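Local coordinates for probable membrane transporter protein MamO (Magnetospirillum magneticum, PDB 5HMA), which promotes magnetite formation in magnetosomes by binding transition metals through a protease-like domain that is probably not itself a protease, and activates the MamE protease, at residues V101-R115 and A141-A155. Sequence-based numbering, arbitrary orientation.
Sequences VFAFGRNMAGAPLVR and AVYSWEQTGGPLVNA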
ATOM      1  N   VAL A 101      14.534  -3.851  -3.502  1.00 43.64           N
ATOM      2  CA  VAL A 101      13.305  -3.656  -2.728  1.00 40.84           C
ATOM      3  C   VAL A 101      12.315  -4.769  -3.028  1.00 49.93           C
ATOM      4  O   VAL A 101      12.504  -5.557  -3.952  1.00 47.73           O
ATOM      5  CB  VAL A 101      12.674  -2.279  -3.005  1.00 43.78           C
ATOM      6  CG1 VAL A 101      13.545  -1.184  -2.400  1.00 43.39           C
ATOM      7  CG2 VAL A 101      12.522  -2.056  -4.511  1.00 45.20           C
ATOM      8  N   PHE A 102      11.256  -4.837  -2.233  1.00 42.94           N
ATOM      9  CA  PHE A 102      10.282  -5.915  -2.347  1.00 44.23           C
ATOM     10  C   PHE A 102       8.900  -5.312  -2.273  1.00 45.82           C
ATOM     11  O   PHE A 102       8.594  -4.552  -1.350  1.00 43.84           O
ATOM     12  CB  PHE A 102      10.482  -6.963  -1.244  1.00 39.89           C
ATOM     13  CG  PHE A 102      11.879  -7.513  -1.191  1.00 48.21           C
ATOM     14  CD1 PHE A 102      12.908  -6.777  -0.604  1.00 48.08           C
ATOM     15  CD2 PHE A 102      12.172  -8.757  -1.741  1.00 46.15           C
ATOM     16  CE1 PHE A 102      14.210  -7.272  -0.572  1.00 54.94           C
ATOM     17  CE2 PHE A 102      13.467  -9.267  -1.694  1.00 50.47           C
ATOM     18  CZ  PHE A 102      14.489  -8.518  -1.119  1.00 50.09           C
ATOM     19  N   ALA A 103       8.071  -5.627  -3.260  1.00 45.87           N
ATOM     20  CA  ALA A 103       6.727  -5.071  -3.318  1.00 44.95           C
ATOM     21  C   ALA A 103       5.725  -6.161  -2.979  1.00 49.10           C
ATOM     22  O   ALA A 103       5.678  -7.199  -3.637  1.00 52.99           O
ATOM     23  CB  ALA A 103       6.460  -4.485  -4.692  1.00 43.99           C
ATOM     24  N   PHE A 104       4.949  -5.932  -1.927  1.00 44.34           N
ATOM     25  CA  PHE A 104       3.996  -6.932  -1.438  1.00 38.94           C
ATOM     26  C   PHE A 104       2.565  -6.498  -1.760  1.00 44.48           C
ATOM     27  O   PHE A 104       2.263  -5.302  -1.763  1.00 51.29           O
ATOM     28  CB  PHE A 104       4.131  -7.128   0.084  1.00 37.58           C
ATOM     29  CG  PHE A 104       5.345  -7.914   0.512  1.00 47.14           C
ATOM     30  CD1 PHE A 104       6.592  -7.302   0.596  1.00 41.12           C
ATOM     31  CD2 PHE A 104       5.232  -9.249   0.874  1.00 40.77           C
ATOM     32  CE1 PHE A 104       7.712  -8.022   1.019  1.00 51.41           C
ATOM     33  CE2 PHE A 104       6.344  -9.972   1.301  1.00 49.54           C
ATOM     34  CZ  PHE A 104       7.587  -9.359   1.369  1.00 45.08           C
ATOM     35  N   GLY A 105       1.681  -7.466  -1.988  1.00 44.20           N
ATOM     36  CA  GLY A 105       0.265  -7.179  -2.180  1.00 42.20           C
ATOM     37  C   GLY A 105      -0.585  -8.400  -1.859  1.00 47.95           C
ATOM     38  O   GLY A 105      -0.061  -9.425  -1.411  1.00 43.55           O
ATOM     39  N   ARG A 106      -1.894  -8.291  -2.070  1.00 45.97           N
ATOM     40  CA  ARG A 106      -2.783  -9.440  -1.960  1.00 51.53           C
ATOM     41  C   ARG A 106      -3.697  -9.428  -3.166  1.00 53.63           C
ATOM     42  O   ARG A 106      -4.220  -8.379  -3.562  1.00 58.95           O
ATOM     43  CB  ARG A 106      -3.600  -9.430  -0.645  1.00 51.57           C
ATOM     44  CG  ARG A 106      -2.742  -9.357   0.624  1.00 62.16           C
ATOM     45  CD  ARG A 106      -3.379 -10.042   1.827  1.00 65.32           C
ATOM     46  NE  ARG A 106      -3.009 -11.449   1.923  1.00 74.00           N
ATOM     47  CZ  ARG A 106      -2.013 -11.929   2.664  1.00 64.48           C
ATOM     48  NH1 ARG A 106      -1.256 -11.123   3.389  1.00 41.87           N
ATOM     49  NH2 ARG A 106      -1.770 -13.230   2.674  1.00 73.05           N
ATOM     50  N   ASN A 107      -3.894 -10.599  -3.753  1.00 52.26           N
ATOM     51  CA  ASN A 107      -4.710 -10.673  -4.943  1.00 56.21           C
ATOM     52  C   ASN A 107      -6.208 -10.753  -4.592  1.00 61.04           C
ATOM     53  O   ASN A 107      -6.605 -10.662  -3.428  1.00 54.94           O
ATOM     54  CB  ASN A 107      -4.264 -11.856  -5.817  1.00 49.06           C
ATOM     55  CG  ASN A 107      -4.519 -13.209  -5.177  1.00 62.79           C
ATOM     56  OD1 ASN A 107      -5.267 -13.340  -4.209  1.00 58.37           O
ATOM     57  ND2 ASN A 107      -3.900 -14.239  -5.740  1.00 59.25           N
ATOM     58  N   MET A 108      -7.023 -10.935  -5.621  1.00 67.91           N
ATOM     59  CA  MET A 108      -8.477 -10.894  -5.506  1.00 73.86           C
ATOM     60  C   MET A 108      -9.018 -12.051  -4.666  1.00 72.10           C
ATOM     61  O   MET A 108     -10.175 -12.028  -4.253  1.00 70.12           O
ATOM     62  CB  MET A 108      -9.094 -10.909  -6.910  1.00 73.48           C
ATOM     63  CG  MET A 108     -10.549 -10.525  -6.987  1.00101.90           C
ATOM     64  SD  MET A 108     -10.816  -9.310  -8.290  1.00126.58           S
ATOM     65  CE  MET A 108      -9.969 -10.083  -9.673  1.00112.62           C
ATOM     66  N   ALA A 109      -8.185 -13.062  -4.415  1.00 67.01           N
ATOM     67  CA  ALA A 109      -8.581 -14.206  -3.589  1.00 56.40           C
ATOM     68  C   ALA A 109      -7.984 -14.141  -2.177  1.00 62.96           C
ATOM     69  O   ALA A 109      -8.208 -15.039  -1.369  1.00 65.47           O
ATOM     70  CB  ALA A 109      -8.177 -15.509  -4.257  1.00 58.22           C
ATOM     71  N   GLY A 110      -7.226 -13.087  -1.886  1.00 56.71           N
ATOM     72  CA  GLY A 110      -6.610 -12.937  -0.578  1.00 55.33           C
ATOM     73  C   GLY A 110      -5.220 -13.525  -0.441  1.00 61.85           C
ATOM     74  O   GLY A 110      -4.599 -13.444   0.626  1.00 62.43           O
ATOM     75  N   ALA A 111      -4.723 -14.125  -1.519  1.00 56.61           N
ATOM     76  CA  ALA A 111      -3.385 -14.699  -1.504  1.00 58.80           C
ATOM     77  C   ALA A 111      -2.343 -13.592  -1.549  1.00 59.29           C
ATOM     78  O   ALA A 111      -2.564 -12.544  -2.168  1.00 50.36           O
ATOM     79  CB  ALA A 111      -3.189 -15.664  -2.677  1.00 53.85           C
ATOM     80  N   PRO A 112      -1.202 -13.821  -0.883  1.00 54.23           N
ATOM     81  CA  PRO A 112      -0.108 -12.844  -0.876  1.00 55.92           C
ATOM     82  C   PRO A 112       0.635 -12.791  -2.211  1.00 60.05           C
ATOM     83  O   PRO A 112       0.807 -13.812  -2.871  1.00 58.01           O
ATOM     84  CB  PRO A 112       0.810 -13.357   0.238  1.00 50.01           C
ATOM     85  CG  PRO A 112       0.558 -14.836   0.275  1.00 52.98           C
ATOM     86  CD  PRO A 112      -0.907 -15.006  -0.055  1.00 53.50           C
ATOM     87  N   LEU A 113       1.048 -11.596  -2.604  1.00 57.85           N
ATOM     88  CA  LEU A 113       1.878 -11.401  -3.785  1.00 53.94           C
ATOM     89  C   LEU A 113       3.167 -10.741  -3.352  1.00 58.79           C
ATOM     90  O   LEU A 113       3.145  -9.783  -2.582  1.00 57.40           O
ATOM     91  CB  LEU A 113       1.184 -10.508  -4.811  1.00 54.15           C
ATOM     92  CG  LEU A 113      -0.201 -10.904  -5.296  1.00 74.24           C
ATOM     93  CD1 LEU A 113      -0.853  -9.736  -6.032  1.00 68.57           C
ATOM     94  CD2 LEU A 113      -0.090 -12.137  -6.184  1.00 73.56           C
ATOM     95  N   VAL A 114       4.293 -11.222  -3.848  1.00 53.02           N
ATOM     96  CA  VAL A 114       5.545 -10.530  -3.584  1.00 48.27           C
ATOM     97  C   VAL A 114       6.410 -10.564  -4.835  1.00 58.00           C
ATOM     98  O   VAL A 114       6.454 -11.565  -5.561  1.00 55.69           O
ATOM     99  CB  VAL A 114       6.288 -11.144  -2.370  1.00 56.80           C
ATOM    100  CG1 VAL A 114       6.661 -12.589  -2.640  1.00 56.01           C
ATOM    101  CG2 VAL A 114       7.529 -10.336  -2.036  1.00 54.30           C
ATOM    102  N   ARG A 115       7.081  -9.450  -5.096  1.00 53.80           N
ATOM    103  CA  ARG A 115       8.071  -9.405  -6.158  1.00 58.53           C
ATOM    104  C   ARG A 115       9.239  -8.530  -5.716  1.00 53.63           C
ATOM    105  O   ARG A 115       9.056  -7.475  -5.107  1.00 53.78           O
ATOM    106  CB  ARG A 115       7.453  -8.877  -7.450  1.00 50.59           C
ATOM    107  CG  ARG A 115       8.436  -8.691  -8.570  1.00 66.38           C
ATOM    108  CD  ARG A 115       8.450  -9.892  -9.485  1.00 82.98           C
ATOM    109  NE  ARG A 115       7.985  -9.523 -10.819  1.00 93.65           N
ATOM    110  CZ  ARG A 115       7.139 -10.249 -11.543  1.00 93.59           C
ATOM    111  NH1 ARG A 115       6.659 -11.393 -11.066  1.00 82.65           N
ATOM    112  NH2 ARG A 115       6.778  -9.830 -12.748  1.00101.81           N
ATOM    113  N   ALA A 141       9.806  -3.775  -9.176  1.00 54.90           N
ATOM    114  CA  ALA A 141       9.215  -4.742  -8.237  1.00 59.68           C
ATOM    115  C   ALA A 141       7.691  -4.745  -8.346  1.00 54.82           C
ATOM    116  O   ALA A 141       7.028  -5.692  -7.933  1.00 47.97           O
ATOM    117  CB  ALA A 141       9.630  -4.445  -6.798  1.00 47.51           C
ATOM    118  N   VAL A 142       7.147  -3.664  -8.891  1.00 51.59           N
ATOM    119  CA  VAL A 142       5.708  -3.536  -9.103  1.00 47.77           C
ATOM    120  C   VAL A 142       5.356  -3.993 -10.518  1.00 60.31           C
ATOM    121  O   VAL A 142       5.722  -3.343 -11.499  1.00 70.91           O
ATOM    122  CB  VAL A 142       5.262  -2.098  -8.847  1.00 53.64           C
ATOM    123  CG1 VAL A 142       3.798  -1.900  -9.233  1.00 53.56           C
ATOM    124  CG2 VAL A 142       5.540  -1.717  -7.383  1.00 50.15           C
ATOM    125  N   TYR A 143       4.664  -5.126 -10.621  1.00 60.67           N
ATOM    126  CA  TYR A 143       4.360  -5.726 -11.922  1.00 67.39           C
ATOM    127  C   TYR A 143       2.848  -5.871 -12.167  1.00 70.39           C
ATOM    128  O   TYR A 143       2.424  -6.128 -13.294  1.00 67.32           O
ATOM    129  CB  TYR A 143       5.042  -7.102 -12.045  1.00 62.45           C
ATOM    130  CG  TYR A 143       4.399  -8.179 -11.187  1.00 72.08           C
ATOM    131  CD1 TYR A 143       4.646  -8.252  -9.816  1.00 66.94           C
ATOM    132  CD2 TYR A 143       3.539  -9.119 -11.748  1.00 72.66           C
ATOM    133  CE1 TYR A 143       4.042  -9.228  -9.025  1.00 71.48           C
ATOM    134  CE2 TYR A 143       2.936 -10.101 -10.969  1.00 69.42           C
ATOM    135  CZ  TYR A 143       3.186 -10.153  -9.611  1.00 76.41           C
ATOM    136  OH  TYR A 143       2.579 -11.131  -8.845  1.00 73.08           O
ATOM    137  N   SER A 144       2.039  -5.719 -11.118  1.00 59.38           N
ATOM    138  CA  SER A 144       0.603  -5.978 -11.233  1.00 56.56           C
ATOM    139  C   SER A 144      -0.251  -4.875 -10.620  1.00 61.40           C
ATOM    140  O   SER A 144       0.085  -4.331  -9.577  1.00 54.10           O
ATOM    141  CB  SER A 144       0.244  -7.315 -10.571  1.00 56.52           C
ATOM    142  OG  SER A 144      -1.169  -7.467 -10.420  1.00 68.78           O
ATOM    143  N   TRP A 145      -1.371  -4.570 -11.270  1.00 58.42           N
ATOM    144  CA  TRP A 145      -2.344  -3.637 -10.730  1.00 52.43           C
ATOM    145  C   TRP A 145      -2.770  -4.013  -9.304  1.00 46.86           C
ATOM    146  O   TRP A 145      -3.115  -3.144  -8.504  1.00 47.91           O
ATOM    147  CB  TRP A 145      -3.568  -3.561 -11.651  1.00 54.61           C
ATOM    148  CG  TRP A 145      -4.360  -4.816 -11.709  1.00 69.05           C
ATOM    149  CD1 TRP A 145      -4.163  -5.870 -12.548  1.00 72.90           C
ATOM    150  CD2 TRP A 145      -5.498  -5.152 -10.898  1.00 73.65           C
ATOM    151  NE1 TRP A 145      -5.104  -6.843 -12.312  1.00 76.69           N
ATOM    152  CE2 TRP A 145      -5.938  -6.427 -11.308  1.00 76.75           C
ATOM    153  CE3 TRP A 145      -6.187  -4.498  -9.871  1.00 75.90           C
ATOM    154  CZ2 TRP A 145      -7.033  -7.063 -10.722  1.00 81.55           C
ATOM    155  CZ3 TRP A 145      -7.272  -5.130  -9.290  1.00 79.97           C
ATOM    156  CH2 TRP A 145      -7.684  -6.400  -9.717  1.00 85.06           C
ATOM    157  N   GLU A 146      -2.707  -5.296  -8.968  1.00 54.46           N
ATOM    158  CA  GLU A 146      -3.123  -5.745  -7.641  1.00 58.57           C
ATOM    159  C   GLU A 146      -2.166  -5.320  -6.537  1.00 51.05           C
ATOM    160  O   GLU A 146      -2.527  -5.335  -5.360  1.00 60.86           O
ATOM    161  CB  GLU A 146      -3.291  -7.261  -7.637  1.00 52.69           C
ATOM    162  CG  GLU A 146      -4.191  -7.722  -8.763  1.00 73.62           C
ATOM    163  CD  GLU A 146      -4.641  -9.149  -8.605  1.00 89.40           C
ATOM    164  OE1 GLU A 146      -5.792  -9.361  -8.143  1.00 86.15           O
ATOM    165  OE2 GLU A 146      -3.839 -10.051  -8.947  1.00 86.22           O
ATOM    166  N   GLN A 147      -0.953  -4.927  -6.906  1.00 53.25           N
ATOM    167  CA  GLN A 147       0.038  -4.493  -5.913  1.00 47.50           C
ATOM    168  C   GLN A 147      -0.182  -3.044  -5.521  1.00 42.11           C
ATOM    169  O   GLN A 147       0.416  -2.543  -4.567  1.00 44.24           O
ATOM    170  CB  GLN A 147       1.462  -4.665  -6.448  1.00 50.63           C
ATOM    171  CG  GLN A 147       1.927  -6.098  -6.561  1.00 46.73           C
ATOM    172  CD  GLN A 147       3.222  -6.197  -7.338  1.00 53.43           C
ATOM    173  OE1 GLN A 147       3.280  -5.795  -8.501  1.00 54.06           O
ATOM    174  NE2 GLN A 147       4.276  -6.716  -6.698  1.00 48.60           N
ATOM    175  N   THR A 148      -1.033  -2.361  -6.274  1.00 43.45           N
ATOM    176  CA  THR A 148      -1.284  -0.949  -6.022  1.00 45.30           C
ATOM    177  C   THR A 148      -1.812  -0.765  -4.607  1.00 48.73           C
ATOM    178  O   THR A 148      -2.694  -1.505  -4.176  1.00 49.76           O
ATOM    179  CB  THR A 148      -2.268  -0.383  -7.061  1.00 45.15           C
ATOM    180  OG1 THR A 148      -1.597  -0.283  -8.322  1.00 52.79           O
ATOM    181  CG2 THR A 148      -2.779   0.971  -6.651  1.00 44.04           C
ATOM    182  N   GLY A 149      -1.247   0.197  -3.875  1.00 43.00           N
ATOM    183  CA  GLY A 149      -1.677   0.456  -2.510  1.00 35.84           C
ATOM    184  C   GLY A 149      -0.926  -0.368  -1.467  1.00 47.85           C
ATOM    185  O   GLY A 149      -0.977  -0.063  -0.273  1.00 41.72           O
ATOM    186  N   GLY A 150      -0.230  -1.415  -1.908  1.00 42.21           N
ATOM    187  CA  GLY A 150       0.582  -2.221  -1.007  1.00 42.86           C
ATOM    188  C   GLY A 150       1.962  -1.631  -0.706  1.00 45.79           C
ATOM    189  O   GLY A 150       2.396  -0.653  -1.334  1.00 47.69           O
ATOM    190  N   PRO A 151       2.668  -2.222   0.265  1.00 42.49           N
ATOM    191  CA  PRO A 151       3.956  -1.667   0.688  1.00 42.90           C
ATOM    192  C   PRO A 151       5.158  -2.078  -0.172  1.00 49.18           C
ATOM    193  O   PRO A 151       5.226  -3.210  -0.667  1.00 45.04           O
ATOM    194  CB  PRO A 151       4.113  -2.226   2.111  1.00 39.45           C
ATOM    195  CG  PRO A 151       3.455  -3.568   2.027  1.00 42.67           C
ATOM    196  CD  PRO A 151       2.226  -3.318   1.151  1.00 39.44           C
ATOM    197  N   LEU A 152       6.087  -1.139  -0.348  1.00 43.93           N
ATOM    198  CA  LEU A 152       7.453  -1.443  -0.754  1.00 45.33           C
ATOM    199  C   LEU A 152       8.308  -1.565   0.511  1.00 46.17           C
ATOM    200  O   LEU A 152       8.186  -0.735   1.421  1.00 44.60           O
ATOM    201  CB  LEU A 152       8.007  -0.348  -1.663  1.00 39.53           C
ATOM    202  CG  LEU A 152       9.260  -0.758  -2.446  1.00 49.23           C
ATOM    203  CD1 LEU A 152       8.880  -1.792  -3.516  1.00 46.91           C
ATOM    204  CD2 LEU A 152       9.930   0.453  -3.076  1.00 39.65           C
ATOM    205  N   VAL A 153       9.157  -2.587   0.592  1.00 42.60           N
ATOM    206  CA  VAL A 153      10.023  -2.721   1.763  1.00 41.87           C
ATOM    207  C   VAL A 153      11.437  -2.951   1.323  1.00 50.55           C
ATOM    208  O   VAL A 153      11.679  -3.397   0.198  1.00 49.36           O
ATOM    209  CB  VAL A 153       9.589  -3.863   2.718  1.00 44.08           C
ATOM    210  CG1 VAL A 153       8.122  -3.697   3.154  1.00 42.96           C
ATOM    211  CG2 VAL A 153       9.838  -5.222   2.080  1.00 51.03           C
ATOM    212  N   ASN A 154      12.377  -2.654   2.218  1.00 43.77           N
ATOM    213  CA  ASN A 154      13.767  -2.969   1.946  1.00 45.29           C
ATOM    214  C   ASN A 154      14.016  -4.399   2.415  1.00 51.39           C
ATOM    215  O   ASN A 154      13.083  -5.100   2.842  1.00 45.24           O
ATOM    216  CB  ASN A 154      14.725  -1.950   2.597  1.00 48.11           C
ATOM    217  CG  ASN A 154      14.649  -1.910   4.133  1.00 50.49           C
ATOM    218  OD1 ASN A 154      14.100  -2.800   4.776  1.00 48.98           O
ATOM    219  ND2 ASN A 154      15.241  -0.861   4.720  1.00 48.75           N
ATOM    220  N   ALA A 155      15.262  -4.833   2.343  1.00 47.12           N
ATOM    221  CA  ALA A 155      15.588  -6.207   2.666  1.00 49.30           C
ATOM    222  C   ALA A 155      15.438  -6.496   4.164  1.00 56.27           C
ATOM    223  O   ALA A 155      15.390  -7.652   4.584  1.00 53.70           O
ATOM    224  CB  ALA A 155      17.005  -6.521   2.195  1.00 49.96           C
TER
HETATM  225  O   HOH W   1       2.755  -3.373  -3.513  1.00 45.62           O
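F102 and V153 exchange two backbone hydrogen bonds, F102 N to V153 O at 2.9 Å and V153 N to F102 O at 2.8 Å, and F104 N continues the ladder with a nearly straight bond (174°) to P151 O. They join strand 101-106 to strand 151-153 as antiparallel neighbours in the second sheet of a trypsin-like fold. P151 has no N-H to return to F104 O; a water donates to that oxygen and to Q147 O instead, bridging the strand to the type II turn 147-150, while the proline ring packs CG against F104 CB.

Q147 organises the loop before that turn: its OE1 accepts from Y143 N (2.6 Å) and S144 N, while NE2 donates to A141 O and weakly to A103 O, a use of both amide ends for which glutamine is well made. From the neighbouring strand 112-115, R115 lays its guanidinium flat over one face of the Y143 ring, planes 15° apart and CZ 3.7 Å from the ring centroid, a cation-pi stack. CG of Y143 sits between backbone N and carbonyl carbon (chi1 72°), which turns the ring beneath the arginine. With an alanine in place of Y143, the R115 guanidinium would lose the face it lies on and is likely to turn more freely.

Small A103 brings its CB against both A141 CB and L152 CD1, beside V101, whose CB meets L152 CG. On the other face, the edge of the F104 ring receives a methyl of V153, CE1 to CG2 at 3.7 Å.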